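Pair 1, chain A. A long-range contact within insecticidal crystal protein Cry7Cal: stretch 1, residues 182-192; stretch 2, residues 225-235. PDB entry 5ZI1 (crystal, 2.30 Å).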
# COMPACT_ATOMS: atom_id res chain seq x y z
N TYR A 182 5.71 -20.65 -4.72
CA TYR A 182 6.50 -19.42 -4.84
C TYR A 182 5.77 -18.21 -4.27
O TYR A 182 6.40 -17.31 -3.72
CB TYR A 182 6.87 -19.15 -6.29
CG TYR A 182 7.95 -20.03 -6.85
CD1 TYR A 182 9.21 -20.10 -6.26
CD2 TYR A 182 7.73 -20.77 -8.01
CE1 TYR A 182 10.20 -20.90 -6.78
CE2 TYR A 182 8.72 -21.57 -8.54
CZ TYR A 182 9.94 -21.64 -7.92
OH TYR A 182 10.91 -22.44 -8.47
N VAL A 183 4.44 -18.18 -4.38
CA VAL A 183 3.70 -17.09 -3.75
C VAL A 183 4.03 -17.04 -2.26
O VAL A 183 4.37 -15.98 -1.71
CB VAL A 183 2.19 -17.25 -4.00
CG1 VAL A 183 1.40 -16.29 -3.14
CG2 VAL A 183 1.88 -17.01 -5.47
N GLU A 184 4.00 -18.19 -1.60
CA GLU A 184 4.25 -18.23 -0.16
C GLU A 184 5.73 -17.97 0.15
O GLU A 184 6.06 -17.32 1.15
CB GLU A 184 3.81 -19.57 0.41
CG GLU A 184 3.86 -19.67 1.93
CD GLU A 184 3.67 -21.10 2.44
OE1 GLU A 184 2.80 -21.83 1.92
OE2 GLU A 184 4.42 -21.49 3.36
N GLU A 185 6.63 -18.49 -0.68
CA GLU A 185 8.05 -18.26 -0.45
C GLU A 185 8.39 -16.78 -0.59
O GLU A 185 9.03 -16.19 0.29
CB GLU A 185 8.88 -19.09 -1.41
CG GLU A 185 10.39 -19.01 -1.16
CD GLU A 185 11.17 -19.86 -2.17
OE1 GLU A 185 12.18 -19.35 -2.71
OE2 GLU A 185 10.75 -21.02 -2.42
N TYR A 186 7.99 -16.18 -1.71
CA TYR A 186 8.37 -14.80 -2.01
C TYR A 186 7.73 -13.83 -1.03
O TYR A 186 8.39 -12.90 -0.55
CB TYR A 186 7.98 -14.45 -3.45
CG TYR A 186 8.70 -15.27 -4.51
CD1 TYR A 186 9.87 -15.98 -4.22
CD2 TYR A 186 8.22 -15.30 -5.81
CE1 TYR A 186 10.53 -16.71 -5.21
CE2 TYR A 186 8.86 -16.02 -6.80
CZ TYR A 186 10.02 -16.73 -6.50
OH TYR A 186 10.65 -17.43 -7.50
N THR A 187 6.47 -14.07 -0.68
CA THR A 187 5.79 -13.26 0.33
C THR A 187 6.49 -13.36 1.68
O THR A 187 6.73 -12.35 2.34
CB THR A 187 4.33 -13.70 0.45
OG1 THR A 187 3.68 -13.59 -0.82
CG2 THR A 187 3.58 -12.87 1.48
N ASP A 188 6.81 -14.59 2.11
CA ASP A 188 7.47 -14.77 3.41
C ASP A 188 8.82 -14.07 3.44
O ASP A 188 9.19 -13.45 4.44
CB ASP A 188 7.68 -16.25 3.72
CG ASP A 188 6.40 -16.97 4.10
OD1 ASP A 188 5.35 -16.30 4.24
OD2 ASP A 188 6.46 -18.21 4.26
N HIS A 189 9.59 -14.20 2.37
CA HIS A 189 10.88 -13.53 2.33
C HIS A 189 10.72 -12.01 2.42
O HIS A 189 11.42 -11.36 3.20
CB HIS A 189 11.63 -13.93 1.05
CG HIS A 189 13.00 -13.36 0.98
ND1 HIS A 189 14.10 -13.99 1.53
CD2 HIS A 189 13.46 -12.20 0.45
CE1 HIS A 189 15.17 -13.25 1.33
NE2 HIS A 189 14.81 -12.15 0.68
N CYS A 190 9.79 -11.43 1.65
CA CYS A 190 9.64 -9.97 1.65
C CYS A 190 9.20 -9.46 3.01
O CYS A 190 9.68 -8.43 3.49
CB CYS A 190 8.66 -9.51 0.58
SG CYS A 190 9.21 -9.83 -1.11
N VAL A 191 8.28 -10.17 3.67
CA VAL A 191 7.80 -9.69 4.96
C VAL A 191 8.90 -9.77 6.01
O VAL A 191 9.18 -8.79 6.70
CB VAL A 191 6.54 -10.47 5.37
CG1 VAL A 191 6.16 -10.16 6.81
CG2 VAL A 191 5.40 -10.07 4.45
N LYS A 192 9.57 -10.92 6.10
CA LYS A 192 10.64 -11.12 7.08
C LYS A 192 11.69 -10.02 7.00
O LYS A 192 12.06 -9.41 8.02
CB LYS A 192 11.27 -12.49 6.87
CG LYS A 192 12.64 -12.70 7.50
CD LYS A 192 13.20 -14.07 7.05
CE LYS A 192 14.36 -14.56 7.91
NZ LYS A 192 13.95 -14.69 9.34
N MET A 225 7.93 0.20 -2.69
CA MET A 225 8.80 -0.64 -3.51
C MET A 225 8.48 -2.12 -3.35
O MET A 225 8.54 -2.87 -4.34
CB MET A 225 10.27 -0.38 -3.17
CG MET A 225 10.83 0.88 -3.84
SD MET A 225 12.62 1.05 -3.61
CE MET A 225 12.64 1.93 -2.04
N VAL A 226 8.14 -2.57 -2.14
CA VAL A 226 7.99 -4.00 -1.90
C VAL A 226 6.58 -4.41 -1.48
O VAL A 226 5.97 -5.24 -2.15
CB VAL A 226 9.02 -4.48 -0.87
CG1 VAL A 226 8.82 -5.99 -0.58
CG2 VAL A 226 10.41 -4.21 -1.40
N LEU A 227 6.06 -3.85 -0.38
CA LEU A 227 4.83 -4.40 0.20
C LEU A 227 3.65 -4.30 -0.77
O LEU A 227 2.82 -5.22 -0.83
CB LEU A 227 4.48 -3.70 1.51
CG LEU A 227 5.52 -3.67 2.60
CD1 LEU A 227 4.91 -3.08 3.89
CD2 LEU A 227 6.11 -5.07 2.81
N ASP A 228 3.56 -3.19 -1.51
CA ASP A 228 2.45 -3.00 -2.43
C ASP A 228 2.43 -4.05 -3.54
O ASP A 228 1.40 -4.21 -4.20
CB ASP A 228 2.50 -1.58 -3.03
CG ASP A 228 2.13 -0.49 -2.02
OD1 ASP A 228 1.57 -0.82 -0.94
OD2 ASP A 228 2.39 0.71 -2.29
N LEU A 229 3.54 -4.74 -3.76
CA LEU A 229 3.55 -5.87 -4.69
C LEU A 229 2.82 -7.08 -4.13
O LEU A 229 2.23 -7.84 -4.91
CB LEU A 229 4.99 -6.28 -5.02
CG LEU A 229 5.84 -5.44 -5.95
CD1 LEU A 229 7.22 -6.11 -6.05
CD2 LEU A 229 5.20 -5.28 -7.33
N LEU A 230 2.86 -7.30 -2.81
CA LEU A 230 2.48 -8.58 -2.21
C LEU A 230 0.99 -8.91 -2.33
O LEU A 230 0.65 -10.09 -2.47
CB LEU A 230 2.90 -8.64 -0.74
CG LEU A 230 4.41 -8.46 -0.52
CD1 LEU A 230 4.78 -8.54 0.95
CD2 LEU A 230 5.22 -9.46 -1.32
N PRO A 231 0.07 -7.94 -2.30
CA PRO A 231 -1.35 -8.30 -2.53
C PRO A 231 -1.60 -8.86 -3.92
O PRO A 231 -2.57 -9.59 -4.11
CB PRO A 231 -2.09 -6.98 -2.31
CG PRO A 231 -1.16 -6.14 -1.50
CD PRO A 231 0.22 -6.53 -1.90
N LEU A 232 -0.77 -8.53 -4.90
CA LEU A 232 -0.99 -9.04 -6.25
C LEU A 232 -0.62 -10.50 -6.38
O LEU A 232 -1.20 -11.20 -7.22
CB LEU A 232 -0.20 -8.21 -7.25
CG LEU A 232 -0.70 -6.77 -7.35
CD1 LEU A 232 0.32 -5.87 -8.01
CD2 LEU A 232 -2.00 -6.77 -8.11
N PHE A 233 0.35 -10.97 -5.59
CA PHE A 233 0.88 -12.32 -5.75
C PHE A 233 -0.20 -13.40 -5.81
O PHE A 233 -0.21 -14.17 -6.78
CB PHE A 233 1.91 -12.62 -4.64
CG PHE A 233 3.23 -11.87 -4.81
CD1 PHE A 233 3.40 -10.94 -5.82
CD2 PHE A 233 4.29 -12.13 -3.96
CE1 PHE A 233 4.59 -10.27 -5.97
CE2 PHE A 233 5.49 -11.48 -4.11
CZ PHE A 233 5.65 -10.54 -5.11
N PRO A 234 -1.14 -13.49 -4.87
CA PRO A 234 -2.22 -14.49 -5.02
C PRO A 234 -3.13 -14.23 -6.22
O PRO A 234 -3.74 -15.17 -6.72
CB PRO A 234 -3.00 -14.39 -3.70
CG PRO A 234 -2.16 -13.53 -2.80
CD PRO A 234 -1.39 -12.64 -3.70
N ILE A 235 -3.27 -12.98 -6.69
CA ILE A 235 -4.13 -12.74 -7.84
C ILE A 235 -3.54 -13.32 -9.13
O ILE A 235 -4.27 -13.56 -10.09
CB ILE A 235 -4.44 -11.23 -7.94
CG1 ILE A 235 -5.33 -10.84 -6.76
CG2 ILE A 235 -5.14 -10.87 -9.24
CD1 ILE A 235 -5.30 -9.42 -6.46
O HOH W 1 1.34 -12.25 -1.09

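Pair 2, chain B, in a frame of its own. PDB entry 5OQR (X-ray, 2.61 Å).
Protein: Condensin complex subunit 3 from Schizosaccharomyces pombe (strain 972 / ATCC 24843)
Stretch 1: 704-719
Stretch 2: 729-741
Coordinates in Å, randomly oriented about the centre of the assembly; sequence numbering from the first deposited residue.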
# COMPACT_ATOMS: atom_id res chain seq x y z
N HIS B 704 -14.58 30.27 10.05
CA HIS B 704 -14.12 30.83 8.79
C HIS B 704 -13.62 29.72 7.88
O HIS B 704 -12.98 28.77 8.33
CB HIS B 704 -13.03 31.86 9.02
CG HIS B 704 -13.48 33.02 9.86
ND1 HIS B 704 -14.33 33.99 9.39
CD2 HIS B 704 -13.21 33.35 11.15
CE1 HIS B 704 -14.56 34.88 10.34
NE2 HIS B 704 -13.89 34.51 11.42
N ASN B 705 -13.95 29.83 6.60
CA ASN B 705 -13.54 28.83 5.62
C ASN B 705 -12.03 28.87 5.45
O ASN B 705 -11.44 29.94 5.26
CB ASN B 705 -14.24 29.09 4.29
CG ASN B 705 -14.02 27.99 3.29
OD1 ASN B 705 -13.13 28.08 2.44
ND2 ASN B 705 -14.82 26.94 3.37
N VAL B 706 -11.41 27.69 5.52
CA VAL B 706 -9.95 27.62 5.43
C VAL B 706 -9.48 28.08 4.05
O VAL B 706 -8.44 28.73 3.92
CB VAL B 706 -9.47 26.19 5.74
CG1 VAL B 706 -7.95 26.09 5.63
CG2 VAL B 706 -9.92 25.76 7.12
N HIS B 707 -10.23 27.73 3.00
CA HIS B 707 -9.81 28.09 1.66
C HIS B 707 -9.95 29.58 1.40
O HIS B 707 -9.10 30.19 0.75
CB HIS B 707 -10.60 27.28 0.63
CG HIS B 707 -9.97 25.97 0.28
ND1 HIS B 707 -10.53 25.09 -0.62
CD2 HIS B 707 -8.82 25.38 0.70
CE1 HIS B 707 -9.76 24.03 -0.75
NE2 HIS B 707 -8.72 24.18 0.04
N LEU B 708 -11.02 30.19 1.91
CA LEU B 708 -11.12 31.64 1.82
C LEU B 708 -10.07 32.32 2.69
O LEU B 708 -9.58 33.39 2.35
CB LEU B 708 -12.52 32.11 2.20
CG LEU B 708 -12.90 33.51 1.74
CD1 LEU B 708 -12.93 33.60 0.22
CD2 LEU B 708 -14.23 33.93 2.32
N HIS B 709 -9.73 31.70 3.83
CA HIS B 709 -8.60 32.18 4.61
C HIS B 709 -7.30 32.02 3.85
O HIS B 709 -6.41 32.87 3.94
CB HIS B 709 -8.54 31.44 5.95
CG HIS B 709 -7.28 31.67 6.71
ND1 HIS B 709 -6.38 30.67 7.00
CD2 HIS B 709 -6.76 32.80 7.24
CE1 HIS B 709 -5.36 31.17 7.67
NE2 HIS B 709 -5.56 32.46 7.84
N LEU B 710 -7.17 30.94 3.08
CA LEU B 710 -5.96 30.72 2.30
C LEU B 710 -5.84 31.75 1.18
O LEU B 710 -4.73 32.18 0.84
CB LEU B 710 -5.95 29.31 1.73
CG LEU B 710 -4.72 28.91 0.91
CD1 LEU B 710 -3.46 28.98 1.76
CD2 LEU B 710 -4.89 27.53 0.33
N ALA B 711 -6.96 32.16 0.60
CA ALA B 711 -6.94 33.23 -0.39
C ALA B 711 -6.33 34.49 0.20
O ALA B 711 -5.46 35.12 -0.41
CB ALA B 711 -8.36 33.50 -0.89
N ASN B 712 -6.77 34.87 1.40
CA ASN B 712 -6.19 36.03 2.07
C ASN B 712 -4.69 35.85 2.28
O ASN B 712 -3.92 36.80 2.11
CB ASN B 712 -6.89 36.27 3.41
CG ASN B 712 -8.38 36.50 3.25
OD1 ASN B 712 -8.84 36.95 2.21
ND2 ASN B 712 -9.14 36.17 4.29
N MET B 713 -4.26 34.64 2.65
CA MET B 713 -2.83 34.38 2.81
C MET B 713 -2.09 34.62 1.50
O MET B 713 -1.03 35.26 1.48
CB MET B 713 -2.61 32.95 3.29
CG MET B 713 -3.24 32.61 4.63
SD MET B 713 -2.70 33.68 5.96
CE MET B 713 -0.95 33.32 6.00
N ILE B 714 -2.63 34.11 0.40
CA ILE B 714 -1.98 34.26 -0.90
C ILE B 714 -1.84 35.74 -1.25
O ILE B 714 -0.76 36.20 -1.63
CB ILE B 714 -2.77 33.49 -1.98
CG1 ILE B 714 -2.71 31.99 -1.69
CG2 ILE B 714 -2.21 33.79 -3.37
CD1 ILE B 714 -3.62 31.15 -2.54
N PHE B 715 -2.93 36.51 -1.11
CA PHE B 715 -2.86 37.93 -1.45
C PHE B 715 -1.76 38.63 -0.67
O PHE B 715 -1.07 39.51 -1.21
CB PHE B 715 -4.21 38.60 -1.17
CG PHE B 715 -5.29 38.19 -2.13
CD1 PHE B 715 -5.08 38.24 -3.49
CD2 PHE B 715 -6.52 37.76 -1.66
CE1 PHE B 715 -6.07 37.86 -4.37
CE2 PHE B 715 -7.51 37.38 -2.54
CZ PHE B 715 -7.29 37.44 -3.90
N GLU B 716 -1.58 38.26 0.60
CA GLU B 716 -0.57 38.91 1.43
C GLU B 716 0.85 38.44 1.13
O GLU B 716 1.80 39.11 1.54
CB GLU B 716 -0.89 38.67 2.91
CG GLU B 716 -2.05 39.49 3.42
CD GLU B 716 -2.53 39.03 4.78
OE1 GLU B 716 -2.05 37.99 5.27
OE2 GLU B 716 -3.39 39.72 5.37
N SER B 717 1.01 37.31 0.43
CA SER B 717 2.33 36.77 0.13
C SER B 717 2.77 37.03 -1.30
O SER B 717 3.96 36.88 -1.60
CB SER B 717 2.35 35.26 0.40
OG SER B 717 1.80 34.55 -0.69
N LEU B 718 1.85 37.40 -2.19
CA LEU B 718 2.24 37.67 -3.58
C LEU B 718 3.33 38.72 -3.69
O LEU B 718 4.22 38.56 -4.55
CB LEU B 718 1.01 38.09 -4.39
CG LEU B 718 -0.04 37.00 -4.64
CD1 LEU B 718 -1.30 37.62 -5.23
CD2 LEU B 718 0.50 35.92 -5.56
N PRO B 719 3.34 39.80 -2.90
CA PRO B 719 4.45 40.76 -3.01
C PRO B 719 5.81 40.14 -2.78
O PRO B 719 6.76 40.46 -3.50
CB PRO B 719 4.10 41.80 -1.93
CG PRO B 719 2.64 41.70 -1.75
CD PRO B 719 2.30 40.26 -1.96
N PHE B 729 2.33 31.44 -10.37
CA PHE B 729 1.85 30.17 -9.85
C PHE B 729 0.98 30.37 -8.61
O PHE B 729 -0.03 29.68 -8.44
CB PHE B 729 3.03 29.25 -9.53
CG PHE B 729 2.62 27.93 -8.97
CD1 PHE B 729 2.86 27.62 -7.64
CD2 PHE B 729 1.96 27.00 -9.76
CE1 PHE B 729 2.47 26.41 -7.12
CE2 PHE B 729 1.57 25.79 -9.24
CZ PHE B 729 1.82 25.49 -7.92
N MET B 730 1.36 31.30 -7.73
CA MET B 730 0.56 31.55 -6.54
C MET B 730 -0.83 32.04 -6.91
O MET B 730 -1.80 31.73 -6.21
CB MET B 730 1.27 32.55 -5.63
CG MET B 730 2.64 32.09 -5.15
SD MET B 730 2.61 30.50 -4.31
CE MET B 730 1.78 30.93 -2.79
N ILE B 731 -0.95 32.82 -7.99
CA ILE B 731 -2.26 33.27 -8.44
C ILE B 731 -3.04 32.11 -9.02
O ILE B 731 -4.27 32.03 -8.86
CB ILE B 731 -2.10 34.42 -9.46
CG1 ILE B 731 -1.56 35.67 -8.77
CG2 ILE B 731 -3.42 34.73 -10.16
CD1 ILE B 731 -1.04 36.72 -9.72
N SER B 732 -2.36 31.18 -9.69
CA SER B 732 -3.02 30.00 -10.23
C SER B 732 -3.83 29.26 -9.18
O SER B 732 -4.85 28.64 -9.50
CB SER B 732 -1.98 29.05 -10.83
OG SER B 732 -1.03 28.66 -9.85
N LEU B 733 -3.41 29.32 -7.91
CA LEU B 733 -4.09 28.57 -6.87
C LEU B 733 -5.46 29.16 -6.55
O LEU B 733 -6.37 28.42 -6.15
CB LEU B 733 -3.22 28.53 -5.61
CG LEU B 733 -1.79 28.04 -5.86
CD1 LEU B 733 -0.98 28.13 -4.59
CD2 LEU B 733 -1.80 26.62 -6.40
N LEU B 734 -5.63 30.47 -6.70
CA LEU B 734 -6.92 31.10 -6.43
C LEU B 734 -8.03 30.47 -7.27
O LEU B 734 -9.18 30.40 -6.82
CB LEU B 734 -6.84 32.60 -6.70
CG LEU B 734 -6.02 33.40 -5.70
CD1 LEU B 734 -5.61 34.73 -6.31
CD2 LEU B 734 -6.81 33.63 -4.42
N GLY B 735 -7.71 29.99 -8.47
CA GLY B 735 -8.70 29.34 -9.30
C GLY B 735 -9.05 27.94 -8.86
O GLY B 735 -10.13 27.44 -9.19
N LYS B 736 -8.16 27.28 -8.12
CA LYS B 736 -8.41 25.93 -7.64
C LYS B 736 -9.10 25.89 -6.29
O LYS B 736 -9.62 24.84 -5.90
CB LYS B 736 -7.09 25.15 -7.55
CG LYS B 736 -6.24 25.24 -8.80
CD LYS B 736 -4.90 24.55 -8.62
CE LYS B 736 -4.01 24.75 -9.83
NZ LYS B 736 -4.63 24.24 -11.08
N LEU B 737 -9.13 27.01 -5.57
CA LEU B 737 -9.77 27.04 -4.26
C LEU B 737 -11.23 26.62 -4.37
O LEU B 737 -11.89 26.83 -5.39
CB LEU B 737 -9.67 28.44 -3.65
CG LEU B 737 -8.26 28.98 -3.39
CD1 LEU B 737 -8.32 30.43 -2.97
CD2 LEU B 737 -7.56 28.15 -2.34
N LYS B 738 -11.72 26.02 -3.30
CA LYS B 738 -13.11 25.60 -3.18
C LYS B 738 -13.77 26.52 -2.16
O LYS B 738 -13.73 26.28 -0.96
CB LYS B 738 -13.22 24.14 -2.76
CG LYS B 738 -13.15 23.15 -3.91
CD LYS B 738 -13.67 21.78 -3.50
CE LYS B 738 -15.19 21.77 -3.36
NZ LYS B 738 -15.66 20.71 -2.43
N ILE B 739 -14.38 27.59 -2.66
CA ILE B 739 -15.03 28.59 -1.83
C ILE B 739 -16.52 28.27 -1.79
O ILE B 739 -17.15 28.25 -2.86
CB ILE B 739 -14.78 30.01 -2.36
CG1 ILE B 739 -13.29 30.21 -2.67
CG2 ILE B 739 -15.26 31.04 -1.35
CD1 ILE B 739 -12.37 30.01 -1.49
N PRO B 740 -17.11 28.00 -0.63
CA PRO B 740 -18.56 27.81 -0.58
C PRO B 740 -19.30 29.12 -0.84
O PRO B 740 -18.75 30.21 -0.74
CB PRO B 740 -18.81 27.29 0.84
CG PRO B 740 -17.62 27.70 1.61
CD PRO B 740 -16.48 27.71 0.66
N THR B 741 -20.58 28.98 -1.17
CA THR B 741 -21.42 30.11 -1.54
C THR B 741 -22.38 30.53 -0.44
O THR B 741 -23.18 31.45 -0.65
CB THR B 741 -22.21 29.78 -2.81
OG1 THR B 741 -23.15 28.73 -2.53
CG2 THR B 741 -21.28 29.34 -3.93

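Pair 1 and pair 2 place a regular helix against a second, helical segment of the same chain. Fourteen central residues superpose with an RMSD of 0.6 Å on N, CA and C. In pair 2 the two helices run nearly antiparallel, at 162°, with a closest axis approach of 10.0 Å. The second segment is less regular in pair 1. There, residues 228-231 have helical phi/psi without the regular bonds, and a type I turn runs from L227(A) to L230(A).

The matched positions include V183(A) with H707(B), T187(A) with A711(B), C190(A) with I714(B), V226(A) with M730(B), L230(A) with L734(B), and F233(A) with L737(B).

T187(A) and A711(B) sit at the middle of the contact. A711(B) is small and purely apolar. Its CB lies 3.7 Å from L737(B) CD1 and 3.9 Å from L734(B) CD2. T187(A) brings a hydroxyl to the same place. Its OG1 donates to V183(A) O at 2.6 Å, a bond within its own helix. The same OG1 lies at the edge of the F233(A) ring, 3.5 Å from CD2. Water 1 donates to T187(A) OG1 and to L230(A) O, both at 2.7 Å, and so bridges the stretches. Pair 1 has no direct hydrogen bond between them.

Pair 2 can form such a bond at H707(B), where pair 1 has V183(A). K738(B) N donates to H707(B) ND1 at 3.1 Å. A weak bond from H707(B) ND1 to K738(B) O, at 3.4 Å, is the alternative if ND1 carries the proton. L737(B) CD2 lies over one face of the H707(B) ring. V183(A) makes only van der Waals contacts here: its CG1 is 4.0 Å from F233(A) CB.

The F233(A) ring also reaches Y186(A): its CE2 lies 3.9 Å from Y186(A) CB. In pair 2 the leucine at this position, L737(B), reaches L710(B), the match of Y186(A), with CD2 atoms 3.8 Å apart.

At C190(A) the side chain is short. Its CB meets V226(A) CG1 at 3.7 Å and L230(A) CD2 at 3.9 Å. The longer I714(B) packs on backbone as well as side chains: its CG2 is 3.5 Å from M730(B) O, and its CD1 is 4.1 Å from L733(B) CB. Next along, V191(A) CG2 touches L230(A) CD1 at 3.9 Å. The larger F715(B) starts away from the other stretch, but its ring end returns, with CE1 3.7 Å from L734(B) CD1.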